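Local coordinates for protein pilin (Streptococcus pyogenes serotype M1, PDB 3GLD) that forms the shaft of the pilus by stacking head to tail through intermolecular isopeptide bonds, supporting adhesion to host cells, bacterial aggregation and biofilm formation, at residues A[33-38]-A[108-113]; A[160-165]-A[241-246]. The protein carries 2 engineered substitutions. All coordinates share one frame; numbering follows the deposited sequence.

In the fold
Both contacts are largely buried and join mostly apolar side chains, though contact 1 brings a threonine hydroxyl up to V110. Each belongs to one of the two immunoglobulin-like domains that follow one another along the elongated pilin. Contact 1, in the N-terminal domain, lies near the junction between the two; contact 2 lies within the C-terminal core. Their centres are about 23 Å apart and their nearest atoms about 8 Å. Strand 151-169 connects them: L157 meets P35 and V113, and residues 160-165 form one half of contact 2. The side chain of V110 is about 12 Å from that of engineered A104, which replaces the autocatalytic residue; E245, its C-terminal counterpart, lies on segment 241-246 without touching 160-165.

Contact 1. Residues A[33-38]-A[108-113]; sequences LIPNTD and DKVPGV
With chi1 at -176°, the hydroxyl OG1 of T37 lies opposite its own backbone N, and the chi1 of V110, -179°, does the same for CG1 and leaves CG2 opposite the carbonyl carbon. The end of V110 thereby meets the end of T37 head-on. CG2 of V110 is the methyl at this meeting, 3.7 Å from CB of T37 and 3.9 Å from CG2 of T37. Its separation from OG1 of T37, modelled at 3.0 Å, is short for a methyl and a hydroxyl, and the exact value is doubtful. The two segments belong to the immunoglobulin-like N-terminal domain: residues 33-38 lead into strand 37-45, and residues 108-113 end the loop after strand 96-104 and reach the start of strand 113-114, with a type II turn in which V113 N is hydrogen-bonded to V110 O at 3.1 Å. The second methyl of V110 serves a different neighbour. CG1 of V110 packs against the ring of P35, 4.0 Å from its CG, the two side chains standing roughly perpendicular. P35 also touches L157 of strand 151-169 and Y191, while Y190 pairs through its backbone with N36 and touches P111; V110 N is hydrogen-bonded to the hydroxyl of Y115.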
ATOM      1  N   LEU A  33       7.140  -3.266   0.024  1.00 28.21           N
ATOM      2  CA  LEU A  33       7.048  -3.082   1.468  1.00 28.07           C
ATOM      3  C   LEU A  33       5.636  -2.622   1.864  1.00 28.30           C
ATOM      4  O   LEU A  33       4.987  -1.883   1.102  1.00 27.52           O
ATOM      5  CB  LEU A  33       8.090  -2.067   1.955  1.00 27.82           C
ATOM      6  CG  LEU A  33       9.571  -2.506   2.023  1.00 28.21           C
ATOM      7  CD1 LEU A  33      10.178  -2.663   0.630  1.00 29.79           C
ATOM      8  CD2 LEU A  33      10.358  -1.493   2.830  1.00 28.50           C
ATOM      9  N   ILE A  34       5.159  -3.088   3.023  1.00 27.89           N
ATOM     10  CA  ILE A  34       3.785  -2.806   3.477  1.00 28.75           C
ATOM     11  C   ILE A  34       3.877  -1.701   4.526  1.00 28.27           C
ATOM     12  O   ILE A  34       4.549  -1.863   5.538  1.00 29.26           O
ATOM     13  CB  ILE A  34       3.078  -4.090   4.077  1.00 28.60           C
ATOM     14  CG1 ILE A  34       3.060  -5.252   3.064  1.00 28.71           C
ATOM     15  CG2 ILE A  34       1.675  -3.783   4.609  1.00 30.08           C
ATOM     16  CD1 ILE A  34       2.387  -4.937   1.707  1.00 28.85           C
ATOM     17  N   PRO A  35       3.203  -0.567   4.287  1.00 27.66           N
ATOM     18  CA  PRO A  35       3.281   0.568   5.220  1.00 28.24           C
ATOM     19  C   PRO A  35       2.588   0.300   6.574  1.00 28.36           C
ATOM     20  O   PRO A  35       1.615  -0.445   6.620  1.00 28.82           O
ATOM     21  CB  PRO A  35       2.567   1.697   4.455  1.00 27.50           C
ATOM     22  CG  PRO A  35       1.642   0.977   3.511  1.00 27.05           C
ATOM     23  CD  PRO A  35       2.336  -0.286   3.132  1.00 27.08           C
ATOM     24  N   ASN A  36       3.111   0.898   7.641  1.00 28.84           N
ATOM     25  CA  ASN A  36       2.446   0.928   8.940  1.00 29.36           C
ATOM     26  C   ASN A  36       1.321   1.949   8.862  1.00 29.32           C
ATOM     27  O   ASN A  36       1.577   3.145   8.892  1.00 29.04           O
ATOM     28  CB  ASN A  36       3.382   1.380  10.070  1.00 29.28           C
ATOM     29  CG  ASN A  36       4.662   0.595  10.151  1.00 28.87           C
ATOM     30  OD1 ASN A  36       5.728   1.188  10.333  1.00 29.13           O
ATOM     31  ND2 ASN A  36       4.582  -0.724  10.050  1.00 24.31           N
ATOM     32  N   THR A  37       0.083   1.477   8.759  1.00 29.60           N
ATOM     33  CA  THR A  37      -1.067   2.375   8.663  1.00 30.06           C
ATOM     34  C   THR A  37      -2.357   1.635   9.054  1.00 30.33           C
ATOM     35  O   THR A  37      -2.418   0.411   8.999  1.00 29.59           O
ATOM     36  CB  THR A  37      -1.241   2.912   7.216  1.00 30.22           C
ATOM     37  OG1 THR A  37      -2.320   3.859   7.163  1.00 30.16           O
ATOM     38  CG2 THR A  37      -1.547   1.772   6.239  1.00 29.72           C
ATOM     39  N   ASP A  38      -3.379   2.401   9.427  1.00 30.96           N
ATOM     40  CA  ASP A  38      -4.759   1.889   9.523  1.00 31.16           C
ATOM     41  C   ASP A  38      -5.513   2.145   8.237  1.00 30.87           C
ATOM     42  O   ASP A  38      -5.136   3.026   7.462  1.00 31.06           O
ATOM     43  CB  ASP A  38      -5.500   2.608  10.646  1.00 31.42           C
ATOM     44  CG  ASP A  38      -4.953   2.275  12.019  1.00 33.17           C
ATOM     45  OD1 ASP A  38      -4.210   1.275  12.135  1.00 35.80           O
ATOM     46  OD2 ASP A  38      -5.264   3.028  12.982  1.00 34.62           O
ATOM     47  N   ASP A 108      -6.578  10.456   6.128  1.00 47.64           N
ATOM     48  CA  ASP A 108      -5.122  10.507   6.292  1.00 47.23           C
ATOM     49  C   ASP A 108      -4.519   9.583   5.227  1.00 45.81           C
ATOM     50  O   ASP A 108      -4.173   8.430   5.516  1.00 46.06           O
ATOM     51  CB  ASP A 108      -4.704  10.089   7.713  1.00 47.71           C
ATOM     52  CG  ASP A 108      -5.487  10.828   8.811  1.00 49.83           C
ATOM     53  OD1 ASP A 108      -5.590  12.084   8.767  1.00 51.32           O
ATOM     54  OD2 ASP A 108      -5.994  10.138   9.734  1.00 51.92           O
ATOM     55  N   LYS A 109      -4.443  10.092   3.996  1.00 43.64           N
ATOM     56  CA  LYS A 109      -4.065   9.300   2.825  1.00 42.13           C
ATOM     57  C   LYS A 109      -2.616   8.821   2.920  1.00 40.31           C
ATOM     58  O   LYS A 109      -1.705   9.619   3.123  1.00 39.82           O
ATOM     59  CB  LYS A 109      -4.277  10.104   1.539  1.00 42.33           C
ATOM     60  CG  LYS A 109      -5.746  10.417   1.226  1.00 45.69           C
ATOM     61  CD  LYS A 109      -5.899  11.481   0.130  1.00 49.49           C
ATOM     62  CE  LYS A 109      -6.023  10.852  -1.257  1.00 51.54           C
ATOM     63  NZ  LYS A 109      -5.742  11.854  -2.343  1.00 53.30           N
ATOM     64  N   VAL A 110      -2.431   7.513   2.795  1.00 38.30           N
ATOM     65  CA  VAL A 110      -1.114   6.880   2.859  1.00 36.60           C
ATOM     66  C   VAL A 110      -0.474   7.022   1.482  1.00 35.51           C
ATOM     67  O   VAL A 110      -1.098   6.678   0.474  1.00 34.80           O
ATOM     68  CB  VAL A 110      -1.256   5.383   3.212  1.00 36.92           C
ATOM     69  CG1 VAL A 110       0.100   4.674   3.311  1.00 35.91           C
ATOM     70  CG2 VAL A 110      -2.080   5.218   4.490  1.00 36.82           C
ATOM     71  N   PRO A 111       0.782   7.517   1.431  1.00 34.65           N
ATOM     72  CA  PRO A 111       1.478   7.696   0.147  1.00 33.77           C
ATOM     73  C   PRO A 111       1.537   6.411  -0.674  1.00 32.48           C
ATOM     74  O   PRO A 111       1.767   5.341  -0.125  1.00 32.00           O
ATOM     75  CB  PRO A 111       2.885   8.145   0.568  1.00 34.17           C
ATOM     76  CG  PRO A 111       2.705   8.680   1.964  1.00 34.23           C
ATOM     77  CD  PRO A 111       1.676   7.790   2.568  1.00 34.50           C
ATOM     78  N   GLY A 112       1.305   6.537  -1.979  1.00 31.85           N
ATOM     79  CA  GLY A 112       1.257   5.397  -2.884  1.00 30.58           C
ATOM     80  C   GLY A 112      -0.039   4.588  -2.898  1.00 30.63           C
ATOM     81  O   GLY A 112      -0.166   3.651  -3.696  1.00 30.04           O
ATOM     82  N   VAL A 113      -0.984   4.911  -2.012  1.00 30.04           N
ATOM     83  CA  VAL A 113      -2.247   4.143  -1.931  1.00 30.56           C
ATOM     84  C   VAL A 113      -3.413   4.784  -2.676  1.00 31.02           C
ATOM     85  O   VAL A 113      -3.721   5.948  -2.478  1.00 31.94           O
ATOM     86  CB  VAL A 113      -2.680   3.848  -0.459  1.00 30.44           C
ATOM     87  CG1 VAL A 113      -4.031   3.122  -0.431  1.00 28.26           C
ATOM     88  CG2 VAL A 113      -1.601   3.018   0.254  1.00 27.35           C
TER

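Contact 2. Residues A[160-165]-A[241-246]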
ATOM      1  N   THR A 160       7.702   2.529  -6.335  1.00 26.15           N
ATOM      2  CA  THR A 160       8.439   3.093  -7.456  1.00 24.79           C
ATOM      3  C   THR A 160       9.843   2.483  -7.599  1.00 24.33           C
ATOM      4  O   THR A 160      10.167   1.497  -6.933  1.00 23.49           O
ATOM      5  CB  THR A 160       8.464   4.640  -7.361  1.00 24.46           C
ATOM      6  OG1 THR A 160       8.978   5.199  -8.576  1.00 26.78           O
ATOM      7  CG2 THR A 160       9.280   5.122  -6.140  1.00 25.35           C
ATOM      8  N   THR A 161      10.651   3.020  -8.517  1.00 23.99           N
ATOM      9  CA  THR A 161      12.036   2.577  -8.658  1.00 23.88           C
ATOM     10  C   THR A 161      12.941   3.779  -8.649  1.00 24.26           C
ATOM     11  O   THR A 161      12.517   4.878  -9.057  1.00 24.81           O
ATOM     12  CB  THR A 161      12.289   1.814  -9.966  1.00 24.08           C
ATOM     13  OG1 THR A 161      11.996   2.681 -11.073  1.00 23.61           O
ATOM     14  CG2 THR A 161      11.417   0.546 -10.042  1.00 24.61           C
ATOM     15  N   LEU A 162      14.176   3.564  -8.169  1.00 23.63           N
ATOM     16  CA  LEU A 162      15.264   4.503  -8.338  1.00 23.72           C
ATOM     17  C   LEU A 162      16.432   3.841  -9.098  1.00 23.81           C
ATOM     18  O   LEU A 162      16.987   2.811  -8.671  1.00 22.37           O
ATOM     19  CB  LEU A 162      15.726   5.051  -6.985  1.00 23.60           C
ATOM     20  CG  LEU A 162      17.056   5.818  -7.003  1.00 23.27           C
ATOM     21  CD1 LEU A 162      16.919   7.052  -7.834  1.00 21.43           C
ATOM     22  CD2 LEU A 162      17.494   6.171  -5.593  1.00 23.92           C
ATOM     23  N   THR A 163      16.770   4.417 -10.250  1.00 23.37           N
ATOM     24  CA  THR A 163      17.894   3.945 -11.071  1.00 24.16           C
ATOM     25  C   THR A 163      19.037   4.954 -10.947  1.00 24.04           C
ATOM     26  O   THR A 163      18.833   6.157 -11.074  1.00 23.53           O
ATOM     27  CB  THR A 163      17.450   3.781 -12.539  1.00 24.84           C
ATOM     28  OG1 THR A 163      16.376   2.846 -12.581  1.00 25.17           O
ATOM     29  CG2 THR A 163      18.585   3.261 -13.482  1.00 25.79           C
ATOM     30  N   VAL A 164      20.237   4.468 -10.643  1.00 24.84           N
ATOM     31  CA  VAL A 164      21.411   5.345 -10.594  1.00 24.45           C
ATOM     32  C   VAL A 164      22.395   4.911 -11.662  1.00 24.98           C
ATOM     33  O   VAL A 164      22.786   3.758 -11.716  1.00 25.59           O
ATOM     34  CB  VAL A 164      22.108   5.349  -9.188  1.00 25.27           C
ATOM     35  CG1 VAL A 164      23.324   6.335  -9.181  1.00 22.21           C
ATOM     36  CG2 VAL A 164      21.107   5.706  -8.094  1.00 21.45           C
ATOM     37  N   LYS A 165      22.782   5.843 -12.522  1.00 24.90           N
ATOM     38  CA  LYS A 165      23.590   5.528 -13.675  1.00 25.27           C
ATOM     39  C   LYS A 165      24.881   6.312 -13.609  1.00 24.62           C
ATOM     40  O   LYS A 165      24.885   7.460 -13.144  1.00 25.00           O
ATOM     41  CB  LYS A 165      22.856   5.934 -14.960  1.00 25.49           C
ATOM     42  CG  LYS A 165      21.653   5.090 -15.258  1.00 27.01           C
ATOM     43  CD  LYS A 165      20.843   5.634 -16.461  1.00 29.74           C
ATOM     44  CE  LYS A 165      21.577   5.481 -17.792  1.00 30.04           C
ATOM     45  NZ  LYS A 165      20.691   5.898 -18.920  1.00 31.68           N
ATOM     46  N   TYR A 241      15.470  10.308   0.297  1.00 26.39           N
ATOM     47  CA  TYR A 241      16.750   9.675   0.038  1.00 26.19           C
ATOM     48  C   TYR A 241      17.785  10.668  -0.493  1.00 26.82           C
ATOM     49  O   TYR A 241      17.444  11.742  -0.983  1.00 26.68           O
ATOM     50  CB  TYR A 241      16.587   8.465  -0.901  1.00 25.46           C
ATOM     51  CG  TYR A 241      16.147   8.823  -2.299  1.00 27.19           C
ATOM     52  CD1 TYR A 241      17.085   9.157  -3.280  1.00 26.01           C
ATOM     53  CD2 TYR A 241      14.789   8.832  -2.643  1.00 25.81           C
ATOM     54  CE1 TYR A 241      16.682   9.506  -4.566  1.00 27.48           C
ATOM     55  CE2 TYR A 241      14.375   9.174  -3.906  1.00 27.21           C
ATOM     56  CZ  TYR A 241      15.328   9.507  -4.873  1.00 28.66           C
ATOM     57  OH  TYR A 241      14.923   9.837  -6.140  1.00 27.01           O
ATOM     58  N   VAL A 242      19.054  10.279  -0.368  1.00 27.26           N
ATOM     59  CA  VAL A 242      20.177  11.012  -0.925  1.00 27.83           C
ATOM     60  C   VAL A 242      21.080   9.994  -1.600  1.00 27.63           C
ATOM     61  O   VAL A 242      21.341   8.912  -1.044  1.00 27.13           O
ATOM     62  CB  VAL A 242      21.005  11.728   0.176  1.00 28.11           C
ATOM     63  CG1 VAL A 242      22.076  12.635  -0.463  1.00 28.47           C
ATOM     64  CG2 VAL A 242      20.118  12.566   1.095  1.00 28.95           C
ATOM     65  N   VAL A 243      21.538  10.334  -2.804  1.00 28.18           N
ATOM     66  CA  VAL A 243      22.589   9.580  -3.480  1.00 28.15           C
ATOM     67  C   VAL A 243      23.817  10.464  -3.655  1.00 28.70           C
ATOM     68  O   VAL A 243      23.712  11.587  -4.146  1.00 28.36           O
ATOM     69  CB  VAL A 243      22.173   9.098  -4.884  1.00 28.25           C
ATOM     70  CG1 VAL A 243      23.218   8.122  -5.438  1.00 27.46           C
ATOM     71  CG2 VAL A 243      20.773   8.457  -4.859  1.00 27.67           C
ATOM     72  N   THR A 244      24.985   9.959  -3.262  1.00 29.08           N
ATOM     73  CA  THR A 244      26.212  10.720  -3.437  1.00 30.07           C
ATOM     74  C   THR A 244      27.324   9.839  -4.002  1.00 29.93           C
ATOM     75  O   THR A 244      27.492   8.685  -3.596  1.00 30.53           O
ATOM     76  CB  THR A 244      26.721  11.297  -2.109  1.00 30.12           C
ATOM     77  OG1 THR A 244      27.327  10.249  -1.357  1.00 33.41           O
ATOM     78  CG2 THR A 244      25.625  11.910  -1.290  1.00 28.41           C
ATOM     79  N   GLU A 245      28.091  10.397  -4.923  1.00 30.49           N
ATOM     80  CA  GLU A 245      29.333   9.782  -5.389  1.00 30.18           C
ATOM     81  C   GLU A 245      30.511  10.352  -4.585  1.00 30.79           C
ATOM     82  O   GLU A 245      30.466  11.510  -4.189  1.00 30.81           O
ATOM     83  CB  GLU A 245      29.495  10.129  -6.860  1.00 30.02           C
ATOM     84  CG  GLU A 245      30.728   9.568  -7.554  1.00 28.86           C
ATOM     85  CD  GLU A 245      30.828  10.025  -9.004  1.00 28.60           C
ATOM     86  OE1 GLU A 245      29.933   9.723  -9.815  1.00 30.13           O
ATOM     87  OE2 GLU A 245      31.820  10.683  -9.346  1.00 31.66           O
ATOM     88  N   ASP A 246      31.566   9.563  -4.363  1.00 31.48           N
ATOM     89  CA  ASP A 246      32.835  10.110  -3.827  1.00 32.18           C
ATOM     90  C   ASP A 246      33.342  11.284  -4.680  1.00 32.42           C
ATOM     91  O   ASP A 246      32.930  11.471  -5.819  1.00 32.05           O
ATOM     92  CB  ASP A 246      33.943   9.035  -3.769  1.00 32.15           C
ATOM     93  CG  ASP A 246      33.846   8.154  -2.538  1.00 33.45           C
ATOM     94  OD1 ASP A 246      32.845   8.275  -1.801  1.00 32.44           O
ATOM     95  OD2 ASP A 246      34.770   7.343  -2.314  1.00 32.51           O
TER
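Two strands from facing sheets of the immunoglobulin-like C-terminal domain pack their inner side chains together here, within the hydrophobic core of the sandwich. Strand segments 160-165 and 241-245 run nearly parallel, at 11°, but their axes stay 10.0 Å apart, so side chains rather than backbone pairing join them. Segment 160-165 bonds instead to strands 229-236 and 284-291, while strand 240-245 pairs with 179-185 and 277-278 in the opposing sheet.

At one end, L162 comes over one face of the Y241 ring in a CH-pi contact: its CD2 lies 4.0 Å from the ring centroid of Y241 and 28° off the ring normal. The methyl sits off-centre toward the CD1-CE1 bond, with L162 CD2 3.6 Å from Y241 CE1. The other branch of L162 reaches farther along the ring, its CD1 coming 3.8 Å from Y241 OH. A chi1 of 66° holds the tyrosine ring between its backbone N and carbonyl carbon, where L162 can lie over it. M284 touches both L162 and Y241, and L183 and L185 of strand 179-185 add to the same core.

Farther along strand 240-245, E245 does not touch residues 160-165; it is the residue that autocatalyses the K166-N290 isopeptide bond, and its OE1 is hydrogen-bonded to K166 NZ. Between the ring and this site, V243 meets both L162 and V164, one methyl to each. CG2 of V243 lies 4.1 Å from L162 CD2. The two valines lie alongside each other, pointing opposite ways, with V243 CG1 meeting V164 CG1 at 4.1 Å and V164 CG2 at 4.2 Å.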